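PDB 3C8I: putative membrane protein, which is of unknown function and is represented here by one part, from the DUF3239 family, of a longer, putative membrane protein. Local coordinates for residues Arg27-Val35 with Trp47-Ile57; Arg70-Gly78 with Asp89-Ala97. All coordinates share one frame; numbering follows the deposited sequence.

How the contacts relate
Strand 16-24 comes first in the modelled chain, and the two hairpins that follow flank it on the sheet. Contact 1 (27-35 with 47-57) closes the loop between strands 29-36 and 47-54. The chain then runs across to strand 70-80, and contact 2 (70-78 with 89-97) closes a second loop, strand 88-95 returning alongside 70-80. The two are in series, neither nesting nor crossing, yet their centres lie only about 8 Å apart, consistent with a strongly curled sheet. Ala-33 and Val-35 of contact 1 pack on Pro-93 and Ile-91 of contact 2, and Arg-52 NH1 lies 2.8 Å from Pro-93 O. Both contacts also touch the second subunit.

Contact 1 of 2, residues Arg27-Val35 with Trp47-Ile57; sequences RDMVVMALV and WALATRNITAI
Strands 29-35 and 47-54 run antiparallel at 154°, joined by eight backbone hydrogen bonds. The pairs Met-29/Ile-54, Val-31/Arg-52, Ala-33/Ala-50 and Val-35/Ala-48 each exchange two, and the Met-29 N to Ile-54 O bond, 2.9 Å, is nearly straight. On the face of these four pairs, Val-31 CG2 touches Ile-54 CD1 at 3.8 Å. Met-29, bent at chi3 (106°), turns CE past the end of the strand to lie 4.2 Å from Ile-57 CG1. Farther along, Val-35 CG2 meets Ala-50 CB at 4.0 Å. This is a regular two-stranded beta hairpin inside a larger antiparallel sheet, strand 16-24 lying along the other edge of 29-35. The second face carries Val-30, Met-32 and Leu-34 with Thr-51 and Leu-49, and helices 115-124 and 128-132 pack over it. There Met-32 SD sits 4.0 Å from Leu-49 CD2, while Leu-34 leans over the Trp-47 ring, CD2 4.1 Å above its plane and offset toward the rim. Val-35 O lies at the edge of that indole. Arg-52 extends fully from the opposite face; its NH1 reaches Pro-93 O of the same chain and bonds Trp-98 O of the second subunit.

Contact 2 of 2, residues Arg70-Gly78 with Asp89-Ala97; sequences RIPAVAVTG and DQISPMPIA
Ile-96 ends the pairing of strand 90-95 with 70-78 by folding its side chain over Pro-72 and Val-74. Its CB lies 3.9 Å from Pro-72 O. CG1 and CG2 both border that same carbonyl oxygen. At chi1 72°, CG1 is placed between the backbone N and the carbonyl carbon, and goes on to Pro-72 CB at 4.1 Å. CG2 touches Val-74 CG1 at 3.8 Å, the two side chains crossing at about a right angle. The tip, CD1, passes beyond the CB corner of the proline, 4.2 Å from Pro-72 CB. At the backbone, Ile-96 N donates a nearly straight bond of 3.0 Å to Pro-72 O, and a water that also takes the Ala-97 N-H gives that carbonyl a second hydrogen bond. The two strands form an antiparallel beta hairpin in which 90-95 is an edge strand of the sheet within this chain. Pro-93 and Pro-95 occupy non-hydrogen-bonded positions, where their lack of an N-H costs the pairing with 70-78 nothing. Val-74 and Met-94 exchange two backbone bonds, and their side chains lie alongside, Met-94 CG 3.7 Å from Val-74 CG2. The sulfur continues to Val-76 CG2 at 3.8 Å, and the methionine also packs on Trp-98 of the second subunit. Beyond it the register slips by one residue: Ser-92 O receives Val-76 N, but Ser-92 N gives its bond to Thr-77 O, with the donor tilted 31° from the carbonyl plane. A classic beta bulge follows, Asp-89 and Gln-90 both facing Gln-79. Nearby, a water links Thr-77 OG1 with Gln-90 NE2, while Ser-92 OG bonds Ala-99 O of the second subunit.

Contact 1 of 2, residues Arg27-Val35 with Trp47-Ile57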
loop_
_atom_site.group_PDB
_atom_site.type_symbol
_atom_site.label_atom_id
_atom_site.label_comp_id
_atom_site.label_asym_id
_atom_site.label_seq_id
_atom_site.Cartn_x
_atom_site.Cartn_y
_atom_site.Cartn_z
ATOM N N ARG B 27 13.466 -11.551 -10.530
ATOM C CA ARG B 27 13.570 -10.388 -9.651
ATOM C C ARG B 27 13.017 -10.592 -8.233
ATOM O O ARG B 27 13.270 -9.759 -7.362
ATOM C CB ARG B 27 12.865 -9.187 -10.284
ATOM C CG ARG B 27 13.454 -8.798 -11.633
ATOM C CD ARG B 27 13.551 -7.282 -11.787
ATOM N NE ARG B 27 14.206 -6.958 -13.048
ATOM C CZ ARG B 27 13.636 -7.085 -14.242
ATOM N NH1 ARG B 27 12.373 -7.517 -14.348
ATOM N NH2 ARG B 27 14.326 -6.774 -15.339
ATOM N N ASP B 28 12.249 -11.662 -8.012
ATOM C CA ASP B 28 11.647 -11.890 -6.707
ATOM C C ASP B 28 11.171 -13.331 -6.503
ATOM O O ASP B 28 11.302 -14.174 -7.382
ATOM C CB ASP B 28 10.510 -10.885 -6.447
ATOM C CG ASP B 28 9.258 -11.180 -7.244
ATOM O OD1 ASP B 28 9.370 -11.605 -8.405
ATOM O OD2 ASP B 28 8.146 -10.967 -6.694
ATOM N N MET B 29 10.675 -13.596 -5.300
ATOM C CA MET B 29 10.088 -14.862 -4.944
ATOM C C MET B 29 8.717 -14.658 -4.309
ATOM O O MET B 29 8.397 -13.578 -3.806
ATOM C CB MET B 29 11.011 -15.641 -3.991
ATOM C CG MET B 29 11.179 -15.106 -2.566
ATOM S SD MET B 29 12.738 -15.746 -1.783
ATOM C CE MET B 29 13.806 -14.305 -1.823
ATOM N N VAL B 30 7.912 -15.704 -4.325
ATOM C CA VAL B 30 6.610 -15.673 -3.679
ATOM C C VAL B 30 6.650 -16.659 -2.536
ATOM O O VAL B 30 7.016 -17.816 -2.711
ATOM C CB VAL B 30 5.440 -16.009 -4.653
ATOM C CG1 VAL B 30 4.094 -16.114 -3.900
ATOM C CG2 VAL B 30 5.326 -14.965 -5.735
ATOM N N VAL B 31 6.320 -16.174 -1.346
ATOM C CA VAL B 31 6.266 -17.000 -0.172
ATOM C C VAL B 31 4.790 -17.217 0.169
ATOM O O VAL B 31 3.947 -16.340 -0.056
ATOM C CB VAL B 31 7.094 -16.382 0.979
ATOM C CG1 VAL B 31 7.098 -17.279 2.190
ATOM C CG2 VAL B 31 8.541 -16.137 0.527
ATOM N N MET B 32 4.477 -18.412 0.658
ATOM C CA MET B 32 3.136 -18.759 1.141
ATOM C C MET B 32 3.270 -19.060 2.616
ATOM O O MET B 32 4.186 -19.780 3.003
ATOM C CB MET B 32 2.600 -20.003 0.408
ATOM C CG MET B 32 1.158 -20.444 0.808
ATOM S SD MET B 32 0.554 -21.969 -0.042
ATOM C CE MET B 32 0.453 -21.301 -1.652
ATOM N N ALA B 33 2.363 -18.533 3.431
ATOM C CA ALA B 33 2.328 -18.818 4.865
ATOM C C ALA B 33 1.011 -19.443 5.275
ATOM O O ALA B 33 -0.013 -19.177 4.661
ATOM C CB ALA B 33 2.574 -17.522 5.705
ATOM N N LEU B 34 1.052 -20.289 6.310
ATOM C CA LEU B 34 -0.147 -20.860 6.926
ATOM C C LEU B 34 -0.537 -19.999 8.137
ATOM O O LEU B 34 0.188 -19.932 9.130
ATOM C CB LEU B 34 0.095 -22.337 7.332
ATOM C CG LEU B 34 -1.109 -23.103 7.917
ATOM C CD1 LEU B 34 -2.163 -23.421 6.868
ATOM C CD2 LEU B 34 -0.692 -24.387 8.643
ATOM N N VAL B 35 -1.685 -19.335 8.038
ATOM C CA VAL B 35 -2.124 -18.369 9.029
ATOM C C VAL B 35 -3.529 -18.691 9.581
ATOM O O VAL B 35 -4.342 -19.405 8.964
ATOM C CB VAL B 35 -2.097 -16.908 8.462
ATOM C CG1 VAL B 35 -0.658 -16.436 8.199
ATOM C CG2 VAL B 35 -2.974 -16.751 7.222
ATOM N N TRP B 47 -7.755 -22.013 9.525
ATOM C CA TRP B 47 -6.530 -21.953 8.740
ATOM C C TRP B 47 -6.749 -21.340 7.376
ATOM O O TRP B 47 -7.779 -21.538 6.752
ATOM C CB TRP B 47 -5.894 -23.336 8.581
ATOM C CG TRP B 47 -5.377 -23.921 9.860
ATOM C CD1 TRP B 47 -5.793 -25.080 10.450
ATOM C CD2 TRP B 47 -4.349 -23.388 10.712
ATOM N NE1 TRP B 47 -5.093 -25.297 11.614
ATOM C CE2 TRP B 47 -4.199 -24.278 11.794
ATOM C CE3 TRP B 47 -3.550 -22.253 10.668
ATOM C CZ2 TRP B 47 -3.284 -24.059 12.821
ATOM C CZ3 TRP B 47 -2.636 -22.041 11.688
ATOM C CH2 TRP B 47 -2.508 -22.944 12.740
ATOM N N ALA B 48 -5.745 -20.612 6.914
ATOM C CA ALA B 48 -5.735 -20.023 5.590
ATOM C C ALA B 48 -4.297 -19.938 5.064
ATOM O O ALA B 48 -3.319 -20.044 5.833
ATOM C CB ALA B 48 -6.395 -18.633 5.607
ATOM N N LEU B 49 -4.193 -19.753 3.760
ATOM C CA LEU B 49 -2.927 -19.568 3.073
ATOM C C LEU B 49 -2.823 -18.110 2.667
ATOM O O LEU B 49 -3.759 -17.555 2.079
ATOM C CB LEU B 49 -2.870 -20.458 1.828
ATOM C CG LEU B 49 -3.136 -21.941 2.107
ATOM C CD1 LEU B 49 -3.366 -22.704 0.809
ATOM C CD2 LEU B 49 -1.988 -22.550 2.984
ATOM N N ALA B 50 -1.693 -17.485 2.986
ATOM C CA ALA B 50 -1.458 -16.083 2.642
ATOM C C ALA B 50 -0.178 -16.013 1.838
ATOM O O ALA B 50 0.833 -16.551 2.256
ATOM C CB ALA B 50 -1.347 -15.214 3.942
ATOM N N THR B 51 -0.186 -15.329 0.708
ATOM C CA THR B 51 1.022 -15.188 -0.070
ATOM C C THR B 51 1.559 -13.772 -0.105
ATOM O O THR B 51 0.834 -12.793 0.110
ATOM C CB THR B 51 0.847 -15.708 -1.537
ATOM O OG1 THR B 51 -0.196 -14.979 -2.182
ATOM C CG2 THR B 51 0.614 -17.243 -1.581
ATOM N N ARG B 52 2.851 -13.664 -0.388
ATOM C CA ARG B 52 3.517 -12.385 -0.462
ATOM C C ARG B 52 4.711 -12.449 -1.390
ATOM O O ARG B 52 5.529 -13.357 -1.300
ATOM C CB ARG B 52 4.011 -11.972 0.923
ATOM C CG ARG B 52 4.692 -10.638 0.967
ATOM C CD ARG B 52 5.111 -10.261 2.396
ATOM N NE ARG B 52 5.748 -8.946 2.439
ATOM C CZ ARG B 52 5.837 -8.166 3.512
ATOM N NH1 ARG B 52 5.363 -8.583 4.679
ATOM N NH2 ARG B 52 6.432 -6.968 3.428
ATOM N N ASN B 53 4.808 -11.445 -2.242
ATOM C CA ASN B 53 5.943 -11.282 -3.131
ATOM C C ASN B 53 7.074 -10.595 -2.388
ATOM O O ASN B 53 6.886 -9.523 -1.797
ATOM C CB ASN B 53 5.522 -10.518 -4.370
ATOM C CG ASN B 53 4.845 -11.414 -5.394
ATOM O OD1 ASN B 53 5.441 -11.753 -6.425
ATOM N ND2 ASN B 53 3.607 -11.814 -5.122
ATOM N N ILE B 54 8.230 -11.240 -2.366
ATOM C CA ILE B 54 9.381 -10.782 -1.587
ATOM C C ILE B 54 10.634 -10.711 -2.452
ATOM O O ILE B 54 10.913 -11.619 -3.243
ATOM C CB ILE B 54 9.619 -11.711 -0.354
ATOM C CG1 ILE B 54 8.445 -11.573 0.637
ATOM C CG2 ILE B 54 10.950 -11.383 0.363
ATOM C CD1 ILE B 54 8.544 -12.581 1.842
ATOM N N THR B 55 11.384 -9.623 -2.329
ATOM C CA THR B 55 12.581 -9.469 -3.160
ATOM C C THR B 55 13.803 -10.141 -2.525
ATOM O O THR B 55 14.551 -10.827 -3.215
ATOM C CB THR B 55 12.832 -7.980 -3.465
ATOM O OG1 THR B 55 11.721 -7.479 -4.240
ATOM C CG2 THR B 55 14.119 -7.802 -4.222
ATOM N N ALA B 56 13.986 -9.976 -1.217
ATOM C CA ALA B 56 15.198 -10.447 -0.542
ATOM C C ALA B 56 14.928 -10.998 0.857
ATOM O O ALA B 56 14.218 -10.381 1.648
ATOM C CB ALA B 56 16.219 -9.323 -0.451
ATOM N N ILE B 57 15.521 -12.151 1.156
ATOM C CA ILE B 57 15.535 -12.676 2.520
ATOM C C ILE B 57 16.976 -13.103 2.814
ATOM O O ILE B 57 17.505 -13.958 2.105
ATOM C CB ILE B 57 14.629 -13.919 2.682
ATOM C CG1 ILE B 57 13.181 -13.628 2.233
ATOM C CG2 ILE B 57 14.683 -14.399 4.126
ATOM C CD1 ILE B 57 12.265 -14.831 2.261
HETATM O O HOH W 1 14.663 -12.080 -5.339
#

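Contact 2 of 2, residues Arg70-Gly78 with Asp89-Ala97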
loop_
_atom_site.group_PDB
_atom_site.type_symbol
_atom_site.label_atom_id
_atom_site.label_comp_id
_atom_site.label_asym_id
_atom_site.label_seq_id
_atom_site.Cartn_x
_atom_site.Cartn_y
_atom_site.Cartn_z
ATOM N N ARG B 70 11.967 -23.775 3.477
ATOM C CA ARG B 70 11.238 -23.321 4.650
ATOM C C ARG B 70 11.721 -21.949 5.168
ATOM O O ARG B 70 12.926 -21.683 5.238
ATOM C CB ARG B 70 11.376 -24.320 5.774
ATOM C CG ARG B 70 10.825 -25.695 5.499
ATOM C CD ARG B 70 11.095 -26.564 6.747
ATOM N NE ARG B 70 10.216 -27.740 6.818
ATOM C CZ ARG B 70 9.980 -28.454 7.929
ATOM N NH1 ARG B 70 10.543 -28.128 9.100
ATOM N NH2 ARG B 70 9.159 -29.496 7.870
ATOM N N ILE B 71 10.758 -21.105 5.521
ATOM C CA ILE B 71 10.982 -19.735 5.987
ATOM C C ILE B 71 10.122 -19.519 7.235
ATOM O O ILE B 71 8.937 -19.273 7.126
ATOM C CB ILE B 71 10.548 -18.654 4.943
ATOM C CG1 ILE B 71 11.243 -18.826 3.585
ATOM C CG2 ILE B 71 10.805 -17.229 5.496
ATOM C CD1 ILE B 71 12.752 -18.702 3.633
ATOM N N PRO B 72 10.719 -19.589 8.427
ATOM C CA PRO B 72 9.960 -19.234 9.622
ATOM C C PRO B 72 9.525 -17.760 9.575
ATOM O O PRO B 72 10.324 -16.899 9.229
ATOM C CB PRO B 72 10.960 -19.469 10.754
ATOM C CG PRO B 72 12.025 -20.264 10.167
ATOM C CD PRO B 72 12.094 -19.976 8.738
ATOM N N ALA B 73 8.280 -17.478 9.947
ATOM C CA ALA B 73 7.671 -16.180 9.728
ATOM C C ALA B 73 6.804 -15.789 10.921
ATOM O O ALA B 73 6.574 -16.605 11.843
ATOM C CB ALA B 73 6.828 -16.196 8.413
ATOM N N VAL B 74 6.372 -14.538 10.935
ATOM C CA VAL B 74 5.305 -14.101 11.822
ATOM C C VAL B 74 4.281 -13.284 11.040
ATOM O O VAL B 74 4.613 -12.666 10.016
ATOM C CB VAL B 74 5.795 -13.294 13.080
ATOM C CG1 VAL B 74 6.876 -14.071 13.853
ATOM C CG2 VAL B 74 6.239 -11.870 12.718
ATOM N N ALA B 75 3.038 -13.308 11.516
ATOM C CA ALA B 75 1.969 -12.513 10.933
ATOM C C ALA B 75 2.083 -11.148 11.565
ATOM O O ALA B 75 1.769 -10.966 12.765
ATOM C CB ALA B 75 0.604 -13.134 11.199
ATOM N N VAL B 76 2.566 -10.191 10.781
ATOM C CA VAL B 76 2.962 -8.903 11.341
ATOM C C VAL B 76 1.778 -7.956 11.451
ATOM O O VAL B 76 1.680 -7.220 12.446
ATOM C CB VAL B 76 4.190 -8.293 10.619
ATOM C CG1 VAL B 76 3.841 -7.778 9.251
ATOM C CG2 VAL B 76 4.838 -7.190 11.484
ATOM N N THR B 77 0.847 -8.015 10.500
ATOM C CA THR B 77 -0.323 -7.146 10.531
ATOM C C THR B 77 -1.440 -7.884 9.869
ATOM O O THR B 77 -1.194 -8.887 9.156
ATOM C CB THR B 77 -0.119 -5.780 9.757
ATOM O OG1 THR B 77 0.279 -6.036 8.402
ATOM C CG2 THR B 77 0.934 -4.907 10.430
ATOM N N GLY B 78 -2.661 -7.407 10.108
ATOM C CA GLY B 78 -3.826 -7.880 9.393
ATOM C C GLY B 78 -4.940 -6.854 9.350
ATOM O O GLY B 78 -4.914 -5.887 10.109
ATOM N N ASP B 89 -9.444 -10.549 7.125
ATOM C CA ASP B 89 -9.631 -10.790 5.686
ATOM C C ASP B 89 -8.329 -10.588 4.877
ATOM O O ASP B 89 -8.247 -10.945 3.709
ATOM C CB ASP B 89 -10.782 -9.934 5.137
ATOM C CG ASP B 89 -12.102 -10.722 5.009
ATOM O OD1 ASP B 89 -12.177 -11.869 5.515
ATOM O OD2 ASP B 89 -13.074 -10.212 4.405
ATOM N N GLN B 90 -7.315 -10.068 5.536
ATOM C CA GLN B 90 -5.997 -9.864 4.957
ATOM C C GLN B 90 -4.981 -10.031 6.058
ATOM O O GLN B 90 -5.206 -9.548 7.160
ATOM C CB GLN B 90 -5.892 -8.445 4.354
ATOM C CG GLN B 90 -4.584 -8.167 3.558
ATOM C CD GLN B 90 -3.387 -7.833 4.407
ATOM O OE1 GLN B 90 -2.239 -8.081 3.991
ATOM N NE2 GLN B 90 -3.608 -7.291 5.577
ATOM N N ILE B 91 -3.870 -10.723 5.772
ATOM C CA ILE B 91 -2.778 -10.920 6.744
ATOM C C ILE B 91 -1.426 -10.826 6.014
ATOM O O ILE B 91 -1.244 -11.505 5.001
ATOM C CB ILE B 91 -2.876 -12.325 7.427
ATOM C CG1 ILE B 91 -4.160 -12.442 8.264
ATOM C CG2 ILE B 91 -1.644 -12.602 8.286
ATOM C CD1 ILE B 91 -4.401 -13.833 8.860
ATOM N N SER B 92 -0.522 -9.986 6.515
ATOM C CA SER B 92 0.858 -9.883 5.987
ATOM C C SER B 92 1.845 -10.728 6.781
ATOM O O SER B 92 2.128 -10.412 7.952
ATOM C CB SER B 92 1.384 -8.450 6.002
ATOM O OG SER B 92 0.564 -7.624 5.222
ATOM N N PRO B 93 2.369 -11.789 6.155
ATOM C CA PRO B 93 3.447 -12.538 6.796
ATOM C C PRO B 93 4.798 -11.878 6.517
ATOM O O PRO B 93 4.975 -11.284 5.455
ATOM C CB PRO B 93 3.365 -13.907 6.132
ATOM C CG PRO B 93 2.824 -13.631 4.741
ATOM C CD PRO B 93 2.024 -12.350 4.823
ATOM N N MET B 94 5.719 -11.974 7.461
ATOM C CA MET B 94 7.109 -11.545 7.251
ATOM C C MET B 94 8.068 -12.631 7.722
ATOM O O MET B 94 7.820 -13.280 8.737
ATOM C CB MET B 94 7.412 -10.231 8.009
ATOM C CG MET B 94 7.288 -10.287 9.526
ATOM S SD MET B 94 8.041 -8.839 10.417
ATOM C CE MET B 94 9.791 -9.155 10.237
ATOM N N PRO B 95 9.179 -12.833 6.992
ATOM C CA PRO B 95 10.215 -13.731 7.459
ATOM C C PRO B 95 10.901 -13.211 8.712
ATOM O O PRO B 95 11.239 -12.024 8.776
ATOM C CB PRO B 95 11.222 -13.780 6.312
ATOM C CG PRO B 95 10.781 -12.807 5.321
ATOM C CD PRO B 95 9.478 -12.219 5.694
ATOM N N ILE B 96 11.129 -14.088 9.690
ATOM C CA ILE B 96 11.798 -13.637 10.930
ATOM C C ILE B 96 13.257 -13.255 10.645
ATOM O O ILE B 96 13.834 -12.423 11.353
ATOM C CB ILE B 96 11.675 -14.614 12.146
ATOM C CG1 ILE B 96 12.520 -15.857 11.984
ATOM C CG2 ILE B 96 10.243 -14.999 12.426
ATOM C CD1 ILE B 96 12.674 -16.634 13.325
ATOM N N ALA B 97 13.819 -13.804 9.574
ATOM C CA ALA B 97 15.157 -13.430 9.107
ATOM C C ALA B 97 15.331 -11.923 8.802
ATOM O O ALA B 97 16.468 -11.484 8.660
ATOM C CB ALA B 97 15.546 -14.247 7.903
HETATM O O HOH W 2 12.824 -16.218 8.352
HETATM O O HOH W 3 -1.896 -5.693 6.617
#